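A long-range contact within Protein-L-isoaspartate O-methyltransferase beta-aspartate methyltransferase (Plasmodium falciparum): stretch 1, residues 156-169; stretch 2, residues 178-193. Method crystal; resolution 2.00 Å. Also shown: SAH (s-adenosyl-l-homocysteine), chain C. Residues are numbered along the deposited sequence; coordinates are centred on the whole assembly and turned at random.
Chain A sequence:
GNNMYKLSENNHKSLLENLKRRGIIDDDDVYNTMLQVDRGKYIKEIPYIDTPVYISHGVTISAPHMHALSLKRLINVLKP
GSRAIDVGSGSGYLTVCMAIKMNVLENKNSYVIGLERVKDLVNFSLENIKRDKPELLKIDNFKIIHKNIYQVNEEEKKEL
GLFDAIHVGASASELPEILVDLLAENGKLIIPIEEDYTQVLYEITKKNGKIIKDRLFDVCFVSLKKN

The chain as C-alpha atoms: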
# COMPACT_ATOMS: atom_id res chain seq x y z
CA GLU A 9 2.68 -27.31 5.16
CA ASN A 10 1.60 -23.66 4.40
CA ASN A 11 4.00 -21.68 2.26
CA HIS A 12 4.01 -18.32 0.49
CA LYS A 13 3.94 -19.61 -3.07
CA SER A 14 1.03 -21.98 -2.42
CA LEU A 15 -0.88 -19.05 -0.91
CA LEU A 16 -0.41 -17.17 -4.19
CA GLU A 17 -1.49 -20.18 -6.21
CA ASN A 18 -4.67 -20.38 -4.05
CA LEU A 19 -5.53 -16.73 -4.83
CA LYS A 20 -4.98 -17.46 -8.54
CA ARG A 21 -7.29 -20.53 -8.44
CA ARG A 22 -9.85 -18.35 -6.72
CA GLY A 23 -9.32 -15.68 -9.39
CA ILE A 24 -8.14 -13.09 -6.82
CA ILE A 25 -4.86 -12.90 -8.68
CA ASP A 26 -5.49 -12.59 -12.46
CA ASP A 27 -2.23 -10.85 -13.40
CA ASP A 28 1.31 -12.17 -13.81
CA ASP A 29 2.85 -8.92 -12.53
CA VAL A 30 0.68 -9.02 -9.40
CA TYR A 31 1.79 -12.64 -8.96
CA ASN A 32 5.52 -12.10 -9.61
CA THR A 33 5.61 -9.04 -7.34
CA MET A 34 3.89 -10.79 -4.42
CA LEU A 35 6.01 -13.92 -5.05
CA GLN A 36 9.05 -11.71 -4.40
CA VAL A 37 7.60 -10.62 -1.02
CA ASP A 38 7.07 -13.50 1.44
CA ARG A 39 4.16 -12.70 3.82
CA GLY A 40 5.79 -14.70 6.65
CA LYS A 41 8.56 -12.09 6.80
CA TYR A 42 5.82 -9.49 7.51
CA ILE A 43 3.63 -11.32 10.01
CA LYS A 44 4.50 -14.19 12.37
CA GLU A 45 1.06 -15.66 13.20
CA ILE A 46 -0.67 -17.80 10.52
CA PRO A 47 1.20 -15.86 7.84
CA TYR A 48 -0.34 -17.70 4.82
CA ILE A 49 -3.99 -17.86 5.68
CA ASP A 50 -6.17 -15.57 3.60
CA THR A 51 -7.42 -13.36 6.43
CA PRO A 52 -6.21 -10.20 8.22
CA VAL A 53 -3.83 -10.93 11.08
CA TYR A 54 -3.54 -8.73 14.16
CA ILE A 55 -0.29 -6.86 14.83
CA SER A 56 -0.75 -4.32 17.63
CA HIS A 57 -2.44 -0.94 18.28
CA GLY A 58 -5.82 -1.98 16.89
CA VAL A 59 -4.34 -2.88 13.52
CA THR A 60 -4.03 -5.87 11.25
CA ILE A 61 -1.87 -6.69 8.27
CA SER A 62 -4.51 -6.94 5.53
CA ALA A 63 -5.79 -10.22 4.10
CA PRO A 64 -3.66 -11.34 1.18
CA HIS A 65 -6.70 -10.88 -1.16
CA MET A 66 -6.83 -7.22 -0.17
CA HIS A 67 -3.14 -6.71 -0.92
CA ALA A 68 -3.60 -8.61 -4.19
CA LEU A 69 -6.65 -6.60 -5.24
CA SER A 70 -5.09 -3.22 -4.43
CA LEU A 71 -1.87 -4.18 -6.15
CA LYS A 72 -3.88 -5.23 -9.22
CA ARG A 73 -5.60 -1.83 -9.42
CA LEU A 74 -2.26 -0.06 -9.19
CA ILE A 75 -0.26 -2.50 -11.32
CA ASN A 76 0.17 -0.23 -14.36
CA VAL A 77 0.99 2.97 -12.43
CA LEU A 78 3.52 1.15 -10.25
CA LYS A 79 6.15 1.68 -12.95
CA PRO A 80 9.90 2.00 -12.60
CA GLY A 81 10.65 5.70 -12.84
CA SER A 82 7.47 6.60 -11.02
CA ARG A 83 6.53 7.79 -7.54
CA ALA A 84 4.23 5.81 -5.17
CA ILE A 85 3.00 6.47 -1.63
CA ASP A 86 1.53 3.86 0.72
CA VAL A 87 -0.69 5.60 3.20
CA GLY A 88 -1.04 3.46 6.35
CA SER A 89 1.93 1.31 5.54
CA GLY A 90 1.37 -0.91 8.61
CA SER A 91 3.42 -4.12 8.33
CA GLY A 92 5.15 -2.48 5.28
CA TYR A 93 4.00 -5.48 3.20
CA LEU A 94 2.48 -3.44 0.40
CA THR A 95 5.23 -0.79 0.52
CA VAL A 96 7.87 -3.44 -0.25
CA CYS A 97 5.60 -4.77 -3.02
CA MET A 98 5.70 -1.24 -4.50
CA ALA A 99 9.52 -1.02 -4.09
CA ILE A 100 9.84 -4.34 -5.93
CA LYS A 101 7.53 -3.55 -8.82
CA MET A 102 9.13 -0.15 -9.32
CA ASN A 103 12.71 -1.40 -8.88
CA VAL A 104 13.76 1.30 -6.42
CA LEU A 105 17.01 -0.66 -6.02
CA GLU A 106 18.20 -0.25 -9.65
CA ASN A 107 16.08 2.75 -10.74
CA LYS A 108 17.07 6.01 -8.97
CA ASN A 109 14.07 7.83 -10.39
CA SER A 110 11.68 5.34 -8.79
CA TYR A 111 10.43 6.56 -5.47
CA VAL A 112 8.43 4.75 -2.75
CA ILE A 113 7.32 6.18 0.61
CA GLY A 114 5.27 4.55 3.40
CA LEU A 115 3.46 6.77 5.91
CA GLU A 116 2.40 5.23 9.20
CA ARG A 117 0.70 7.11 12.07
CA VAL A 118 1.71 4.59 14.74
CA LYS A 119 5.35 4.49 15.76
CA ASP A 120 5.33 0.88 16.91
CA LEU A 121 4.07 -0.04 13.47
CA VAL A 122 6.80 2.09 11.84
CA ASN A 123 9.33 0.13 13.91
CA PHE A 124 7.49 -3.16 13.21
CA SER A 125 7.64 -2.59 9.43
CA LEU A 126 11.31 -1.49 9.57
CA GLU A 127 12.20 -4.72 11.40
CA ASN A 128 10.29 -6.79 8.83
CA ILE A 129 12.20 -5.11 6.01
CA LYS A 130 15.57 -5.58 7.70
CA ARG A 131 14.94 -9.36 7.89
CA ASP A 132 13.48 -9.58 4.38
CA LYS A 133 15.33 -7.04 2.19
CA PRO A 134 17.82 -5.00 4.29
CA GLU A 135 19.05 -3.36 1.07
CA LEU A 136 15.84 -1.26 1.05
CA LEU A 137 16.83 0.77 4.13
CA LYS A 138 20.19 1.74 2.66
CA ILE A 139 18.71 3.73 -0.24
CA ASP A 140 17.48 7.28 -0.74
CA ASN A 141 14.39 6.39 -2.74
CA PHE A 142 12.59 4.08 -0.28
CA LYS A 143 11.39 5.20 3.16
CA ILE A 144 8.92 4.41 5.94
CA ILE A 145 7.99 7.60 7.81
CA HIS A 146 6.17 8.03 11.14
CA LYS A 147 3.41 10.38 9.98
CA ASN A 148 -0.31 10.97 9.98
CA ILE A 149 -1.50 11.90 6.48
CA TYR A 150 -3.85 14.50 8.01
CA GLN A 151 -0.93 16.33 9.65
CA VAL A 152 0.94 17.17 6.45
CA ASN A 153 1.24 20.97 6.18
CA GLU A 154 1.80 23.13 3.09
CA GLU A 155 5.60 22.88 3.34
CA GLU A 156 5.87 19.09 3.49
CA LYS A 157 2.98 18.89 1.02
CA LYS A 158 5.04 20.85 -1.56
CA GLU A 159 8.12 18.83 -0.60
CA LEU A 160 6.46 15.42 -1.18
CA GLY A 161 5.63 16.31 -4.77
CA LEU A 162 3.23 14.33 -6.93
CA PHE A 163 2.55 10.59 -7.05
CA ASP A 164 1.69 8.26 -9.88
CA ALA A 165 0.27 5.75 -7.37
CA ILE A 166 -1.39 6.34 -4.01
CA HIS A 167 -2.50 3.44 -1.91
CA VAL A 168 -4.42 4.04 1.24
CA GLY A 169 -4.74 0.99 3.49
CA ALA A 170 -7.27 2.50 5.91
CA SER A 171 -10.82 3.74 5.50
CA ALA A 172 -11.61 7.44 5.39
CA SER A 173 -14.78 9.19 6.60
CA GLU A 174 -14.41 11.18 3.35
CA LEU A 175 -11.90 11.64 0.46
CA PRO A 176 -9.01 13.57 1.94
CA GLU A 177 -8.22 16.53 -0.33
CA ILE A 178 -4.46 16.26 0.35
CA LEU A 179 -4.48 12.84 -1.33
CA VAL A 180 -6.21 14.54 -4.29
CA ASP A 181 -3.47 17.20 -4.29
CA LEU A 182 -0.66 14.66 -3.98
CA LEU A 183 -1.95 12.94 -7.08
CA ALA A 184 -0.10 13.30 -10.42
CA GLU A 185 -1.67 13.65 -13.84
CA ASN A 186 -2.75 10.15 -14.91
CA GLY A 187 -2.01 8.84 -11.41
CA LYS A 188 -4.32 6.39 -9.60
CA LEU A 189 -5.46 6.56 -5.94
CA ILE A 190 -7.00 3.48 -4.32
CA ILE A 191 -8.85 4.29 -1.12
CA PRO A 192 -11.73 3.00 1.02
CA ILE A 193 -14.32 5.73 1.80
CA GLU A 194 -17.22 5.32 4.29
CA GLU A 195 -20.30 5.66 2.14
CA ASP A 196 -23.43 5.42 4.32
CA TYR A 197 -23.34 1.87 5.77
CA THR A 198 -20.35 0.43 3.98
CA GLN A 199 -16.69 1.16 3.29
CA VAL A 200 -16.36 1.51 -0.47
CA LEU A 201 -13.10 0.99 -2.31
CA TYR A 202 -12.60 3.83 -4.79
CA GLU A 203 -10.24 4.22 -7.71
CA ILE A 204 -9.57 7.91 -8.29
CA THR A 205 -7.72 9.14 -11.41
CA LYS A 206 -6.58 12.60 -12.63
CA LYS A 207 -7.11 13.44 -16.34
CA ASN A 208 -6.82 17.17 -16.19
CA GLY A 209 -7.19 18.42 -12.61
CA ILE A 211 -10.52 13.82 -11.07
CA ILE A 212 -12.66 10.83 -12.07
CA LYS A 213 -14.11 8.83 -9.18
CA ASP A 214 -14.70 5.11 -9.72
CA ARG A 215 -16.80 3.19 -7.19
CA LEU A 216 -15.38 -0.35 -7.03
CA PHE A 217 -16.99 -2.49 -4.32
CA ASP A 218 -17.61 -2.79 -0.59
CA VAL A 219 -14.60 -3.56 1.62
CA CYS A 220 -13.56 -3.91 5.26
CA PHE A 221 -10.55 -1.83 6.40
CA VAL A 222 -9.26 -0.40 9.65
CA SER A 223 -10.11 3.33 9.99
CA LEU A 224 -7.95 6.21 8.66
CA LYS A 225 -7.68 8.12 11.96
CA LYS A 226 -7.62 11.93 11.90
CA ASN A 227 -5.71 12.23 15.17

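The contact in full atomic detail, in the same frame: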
# COMPACT_ATOMS: atom_id res chain seq x y z
N GLU A 156 5.65 20.50 3.82
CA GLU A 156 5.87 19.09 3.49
C GLU A 156 5.04 18.64 2.31
O GLU A 156 5.52 17.86 1.51
CB GLU A 156 5.65 18.18 4.70
CG GLU A 156 4.56 18.60 5.64
CD GLU A 156 4.98 18.44 7.08
OE1 GLU A 156 6.20 18.53 7.34
OE2 GLU A 156 4.09 18.24 7.94
N LYS A 157 3.82 19.17 2.18
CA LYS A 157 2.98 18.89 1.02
C LYS A 157 3.68 19.21 -0.30
O LYS A 157 3.67 18.39 -1.24
CB LYS A 157 1.64 19.62 1.12
CG LYS A 157 0.67 19.37 -0.04
CD LYS A 157 -0.64 20.11 0.23
CE LYS A 157 -1.29 20.63 -1.05
NZ LYS A 157 -2.78 20.85 -0.89
N LYS A 158 4.26 20.41 -0.38
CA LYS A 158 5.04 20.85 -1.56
C LYS A 158 6.24 19.93 -1.75
O LYS A 158 6.54 19.48 -2.85
CB LYS A 158 5.50 22.30 -1.39
CG LYS A 158 6.33 22.85 -2.57
CD LYS A 158 6.90 24.24 -2.30
CE LYS A 158 7.91 24.65 -3.37
NZ LYS A 158 8.80 25.80 -2.94
N GLU A 159 6.91 19.64 -0.63
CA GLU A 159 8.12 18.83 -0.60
C GLU A 159 7.92 17.38 -1.07
O GLU A 159 8.82 16.80 -1.68
CB GLU A 159 8.66 18.85 0.82
CG GLU A 159 9.96 18.12 1.02
CD GLU A 159 10.15 17.68 2.47
OE1 GLU A 159 9.80 18.46 3.40
OE2 GLU A 159 10.66 16.55 2.66
N LEU A 160 6.76 16.80 -0.76
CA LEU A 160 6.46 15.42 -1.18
C LEU A 160 6.33 15.30 -2.69
O LEU A 160 6.60 14.25 -3.26
CB LEU A 160 5.15 14.94 -0.54
CG LEU A 160 5.17 14.31 0.86
CD1 LEU A 160 3.76 14.25 1.41
CD2 LEU A 160 5.79 12.91 0.85
N GLY A 161 5.91 16.38 -3.35
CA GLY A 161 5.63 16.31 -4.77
C GLY A 161 4.37 15.55 -5.13
O GLY A 161 3.42 15.47 -4.34
N LEU A 162 4.38 14.98 -6.33
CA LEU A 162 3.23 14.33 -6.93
C LEU A 162 3.50 12.84 -7.11
O LEU A 162 4.66 12.43 -7.28
CB LEU A 162 2.91 14.98 -8.27
CG LEU A 162 2.54 16.47 -8.23
CD1 LEU A 162 2.54 17.07 -9.63
CD2 LEU A 162 1.19 16.63 -7.59
N PHE A 163 2.42 12.05 -7.06
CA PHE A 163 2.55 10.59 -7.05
C PHE A 163 1.72 9.91 -8.12
O PHE A 163 0.55 10.19 -8.29
CB PHE A 163 2.22 10.03 -5.66
CG PHE A 163 3.25 10.37 -4.62
CD1 PHE A 163 4.35 9.53 -4.41
CD2 PHE A 163 3.16 11.55 -3.89
CE1 PHE A 163 5.32 9.86 -3.46
CE2 PHE A 163 4.11 11.89 -2.94
CZ PHE A 163 5.20 11.05 -2.72
N ASP A 164 2.36 9.01 -8.84
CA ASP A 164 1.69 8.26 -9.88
C ASP A 164 0.76 7.20 -9.28
O ASP A 164 -0.22 6.80 -9.91
CB ASP A 164 2.73 7.65 -10.79
CG ASP A 164 3.74 8.68 -11.28
OD1 ASP A 164 3.36 9.51 -12.15
OD2 ASP A 164 4.90 8.68 -10.79
N ALA A 165 1.06 6.77 -8.06
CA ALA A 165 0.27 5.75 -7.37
C ALA A 165 0.14 6.07 -5.90
O ALA A 165 1.16 6.30 -5.22
CB ALA A 165 0.88 4.38 -7.57
N ILE A 166 -1.11 6.12 -5.43
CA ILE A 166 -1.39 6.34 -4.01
C ILE A 166 -2.25 5.21 -3.48
O ILE A 166 -3.35 4.99 -3.94
CB ILE A 166 -2.08 7.72 -3.72
CG1 ILE A 166 -1.34 8.87 -4.43
CG2 ILE A 166 -2.21 7.93 -2.18
CD1 ILE A 166 -1.81 10.28 -4.08
N HIS A 167 -1.73 4.49 -2.51
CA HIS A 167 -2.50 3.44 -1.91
C HIS A 167 -2.80 3.85 -0.50
O HIS A 167 -1.93 4.33 0.23
CB HIS A 167 -1.75 2.12 -1.94
CG HIS A 167 -2.44 1.04 -1.18
ND1 HIS A 167 -2.14 0.76 0.14
CD2 HIS A 167 -3.45 0.21 -1.52
CE1 HIS A 167 -2.93 -0.20 0.57
NE2 HIS A 167 -3.73 -0.56 -0.42
N VAL A 168 -4.06 3.70 -0.11
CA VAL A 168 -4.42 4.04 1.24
C VAL A 168 -5.01 2.78 1.85
O VAL A 168 -6.02 2.28 1.38
CB VAL A 168 -5.43 5.21 1.25
CG1 VAL A 168 -5.56 5.75 2.63
CG2 VAL A 168 -5.00 6.32 0.25
N GLY A 169 -4.38 2.29 2.92
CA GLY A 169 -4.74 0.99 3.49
C GLY A 169 -5.66 1.09 4.71
O GLY A 169 -5.72 0.16 5.50
N ILE A 178 -5.91 16.47 0.48
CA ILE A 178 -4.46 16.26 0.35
C ILE A 178 -4.10 15.12 -0.61
O ILE A 178 -3.23 15.27 -1.47
CB ILE A 178 -3.74 16.02 1.71
CG1 ILE A 178 -2.26 15.78 1.45
CG2 ILE A 178 -4.36 14.86 2.51
CD1 ILE A 178 -1.38 16.00 2.63
N LEU A 179 -4.77 13.97 -0.46
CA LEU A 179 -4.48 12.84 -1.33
C LEU A 179 -4.81 13.22 -2.76
O LEU A 179 -4.07 12.87 -3.68
CB LEU A 179 -5.16 11.54 -0.85
CG LEU A 179 -4.72 11.07 0.56
CD1 LEU A 179 -5.50 9.89 1.07
CD2 LEU A 179 -3.24 10.74 0.62
N VAL A 180 -5.89 13.99 -2.96
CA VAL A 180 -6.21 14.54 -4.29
C VAL A 180 -5.11 15.48 -4.79
O VAL A 180 -4.81 15.52 -5.98
CB VAL A 180 -7.62 15.23 -4.32
CG1 VAL A 180 -7.80 16.10 -5.57
CG2 VAL A 180 -8.70 14.19 -4.24
N ASP A 181 -4.53 16.26 -3.89
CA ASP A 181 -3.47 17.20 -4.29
C ASP A 181 -2.13 16.54 -4.51
O ASP A 181 -1.28 17.06 -5.23
CB ASP A 181 -3.35 18.34 -3.27
CG ASP A 181 -4.57 19.24 -3.27
OD1 ASP A 181 -5.37 19.19 -4.24
OD2 ASP A 181 -4.74 19.99 -2.29
N LEU A 182 -1.92 15.39 -3.88
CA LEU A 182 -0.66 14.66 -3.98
C LEU A 182 -0.62 13.87 -5.26
O LEU A 182 0.41 13.38 -5.65
CB LEU A 182 -0.46 13.77 -2.75
CG LEU A 182 -0.03 14.43 -1.43
CD1 LEU A 182 0.21 13.38 -0.38
CD2 LEU A 182 1.21 15.32 -1.57
N LEU A 183 -1.77 13.79 -5.93
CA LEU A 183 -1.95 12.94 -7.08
C LEU A 183 -1.44 13.59 -8.38
O LEU A 183 -1.81 14.72 -8.70
CB LEU A 183 -3.43 12.58 -7.18
CG LEU A 183 -3.91 11.46 -8.11
CD1 LEU A 183 -3.24 10.14 -7.76
CD2 LEU A 183 -5.43 11.36 -8.03
N ALA A 184 -0.61 12.85 -9.12
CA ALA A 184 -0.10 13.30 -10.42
C ALA A 184 -1.10 13.11 -11.56
O ALA A 184 -2.03 12.30 -11.47
CB ALA A 184 1.23 12.59 -10.76
N GLU A 185 -0.89 13.86 -12.63
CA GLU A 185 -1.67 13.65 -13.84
C GLU A 185 -1.54 12.19 -14.25
O GLU A 185 -0.44 11.65 -14.28
CB GLU A 185 -1.16 14.57 -14.95
CG GLU A 185 -1.78 14.31 -16.32
CD GLU A 185 -3.24 14.76 -16.42
OE1 GLU A 185 -3.70 15.51 -15.52
OE2 GLU A 185 -3.89 14.35 -17.42
N ASN A 186 -2.68 11.56 -14.53
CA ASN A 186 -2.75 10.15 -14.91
C ASN A 186 -2.51 9.16 -13.77
O ASN A 186 -2.55 7.94 -14.00
CB ASN A 186 -1.79 9.81 -16.06
CG ASN A 186 -2.08 10.57 -17.33
OD1 ASN A 186 -1.15 10.95 -18.06
ND2 ASN A 186 -3.36 10.80 -17.61
N GLY A 187 -2.24 9.68 -12.58
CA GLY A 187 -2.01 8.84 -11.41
C GLY A 187 -3.32 8.20 -10.96
O GLY A 187 -4.42 8.74 -11.26
N LYS A 188 -3.20 7.05 -10.28
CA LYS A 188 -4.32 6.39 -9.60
C LYS A 188 -4.20 6.37 -8.07
O LYS A 188 -3.11 6.13 -7.53
CB LYS A 188 -4.52 4.96 -10.12
CG LYS A 188 -5.40 4.92 -11.35
CD LYS A 188 -5.17 3.73 -12.23
CE LYS A 188 -6.10 3.86 -13.45
NZ LYS A 188 -6.16 2.59 -14.23
N LEU A 189 -5.33 6.61 -7.40
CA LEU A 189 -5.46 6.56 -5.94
C LEU A 189 -6.51 5.51 -5.64
O LEU A 189 -7.62 5.56 -6.19
CB LEU A 189 -5.96 7.91 -5.41
CG LEU A 189 -5.79 8.57 -4.02
CD1 LEU A 189 -6.78 9.77 -3.96
CD2 LEU A 189 -5.97 7.70 -2.79
N ILE A 190 -6.14 4.56 -4.80
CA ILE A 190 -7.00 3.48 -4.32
C ILE A 190 -7.26 3.74 -2.84
O ILE A 190 -6.34 3.82 -2.04
CB ILE A 190 -6.31 2.10 -4.49
CG1 ILE A 190 -6.17 1.73 -5.97
CG2 ILE A 190 -7.01 0.98 -3.67
CD1 ILE A 190 -7.50 1.57 -6.70
N ILE A 191 -8.53 3.89 -2.47
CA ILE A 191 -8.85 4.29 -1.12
C ILE A 191 -10.24 3.82 -0.70
O ILE A 191 -11.18 3.94 -1.47
CB ILE A 191 -8.73 5.85 -0.96
CG1 ILE A 191 -9.17 6.30 0.43
CG2 ILE A 191 -9.47 6.60 -2.10
CD1 ILE A 191 -8.86 7.77 0.73
N PRO A 192 -10.37 3.25 0.52
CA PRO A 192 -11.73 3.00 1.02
C PRO A 192 -12.35 4.27 1.60
O PRO A 192 -11.70 4.96 2.37
CB PRO A 192 -11.52 1.95 2.12
CG PRO A 192 -10.02 1.54 2.01
CD PRO A 192 -9.36 2.78 1.49
N ILE A 193 -13.58 4.59 1.21
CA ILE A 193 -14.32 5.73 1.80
C ILE A 193 -15.66 5.24 2.40
O ILE A 193 -16.40 4.52 1.73
CB ILE A 193 -14.50 6.88 0.77
CG1 ILE A 193 -13.12 7.36 0.26
CG2 ILE A 193 -15.29 8.08 1.39
CD1 ILE A 193 -13.13 7.99 -1.10
N SAH C . -1.11 -1.89 4.21
CA SAH C . -1.12 -2.24 5.66
CB SAH C . -2.47 -1.90 6.23
CG SAH C . -2.35 -1.81 7.75
SD SAH C . -3.91 -1.38 8.51
C SAH C . -0.77 -3.71 5.93
O SAH C . -1.29 -4.59 5.24
OXT SAH C . 0.04 -4.03 6.84
C5' SAH C . -3.87 0.39 8.14
C4' SAH C . -2.73 1.19 8.78
O4' SAH C . -3.06 2.54 8.63
C3' SAH C . -2.49 0.97 10.26
O3' SAH C . -1.15 0.52 10.45
C2' SAH C . -2.73 2.33 10.90
O2' SAH C . -1.85 2.59 11.96
C1' SAH C . -2.49 3.25 9.72
N9 SAH C . -3.18 4.56 9.78
C8 SAH C . -4.44 4.80 10.26
N7 SAH C . -4.71 6.11 10.09
C5 SAH C . -3.65 6.73 9.53
C6 SAH C . -3.39 8.06 9.17
N6 SAH C . -4.28 9.03 9.36
N1 SAH C . -2.20 8.38 8.58
C2 SAH C . -1.25 7.40 8.37
N3 SAH C . -1.52 6.10 8.75
C4 SAH C . -2.69 5.76 9.32
O HOH W 1 0.89 9.08 -13.59

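What joins the two backbones? The strand through Ile166 and Val168 and the strand through Leu189 and Ile191 run parallel, their axes 5° apart, and hydrogen bonds alternate between them: Lys188 N to Asp164 O (3.0 Å), Ile166 N to Lys188 O (2.9 Å), Ile190 N to Ile166 O (3.0 Å) and Val168 N to Ile190 O (3.0 Å). A shorter parallel pairing precedes this ladder, with Phe163 N giving to Leu182 O at 2.8 Å and Ala184 N to Phe163 O at 3.0 Å.

How does the chain pass from one pairing to the next? Stretch 2 makes a type II turn from Ala184 to Gly187, closed by Gly187 N to Ala184 O at 2.9 Å. Gly187 fits a tight hollow: its CA lies 3.1 Å from Asp164 O, and a CB there would clash with Phe163 O. Beside the turn, one water donates to both Asp164 OD1 (2.9 Å) and Glu185 O (3.0 Å).

Which bumps fill the hollow between the sheet and the helix that carries Leu179? Ile166, buried, sends CD1 to within 3.5 Å of Leu179 O and 4.0 Å of Leu183 CD1, while its CG2 rests 3.8 Å from Leu189 CD2. Val168 continues the packing, its CG2 touching Leu189 CD2 at 3.5 Å and Leu179 CD1 at 3.7 Å. Branched side chains suit these strand positions, presenting methyl groups to the leucines.

What fastens the two helical segments? Leu182 is the main bump here: its CD2 sits 3.5 Å from Gly161 O and its CD1 4.1 Å from Leu160 CD1. Gly161 leaves the helix with positive phi, a conformation that favours glycine. Farther out, the long, largely extended Lys157 side chain reaches Asp181, forming a salt bridge from NZ to OD2 at 2.6 Å.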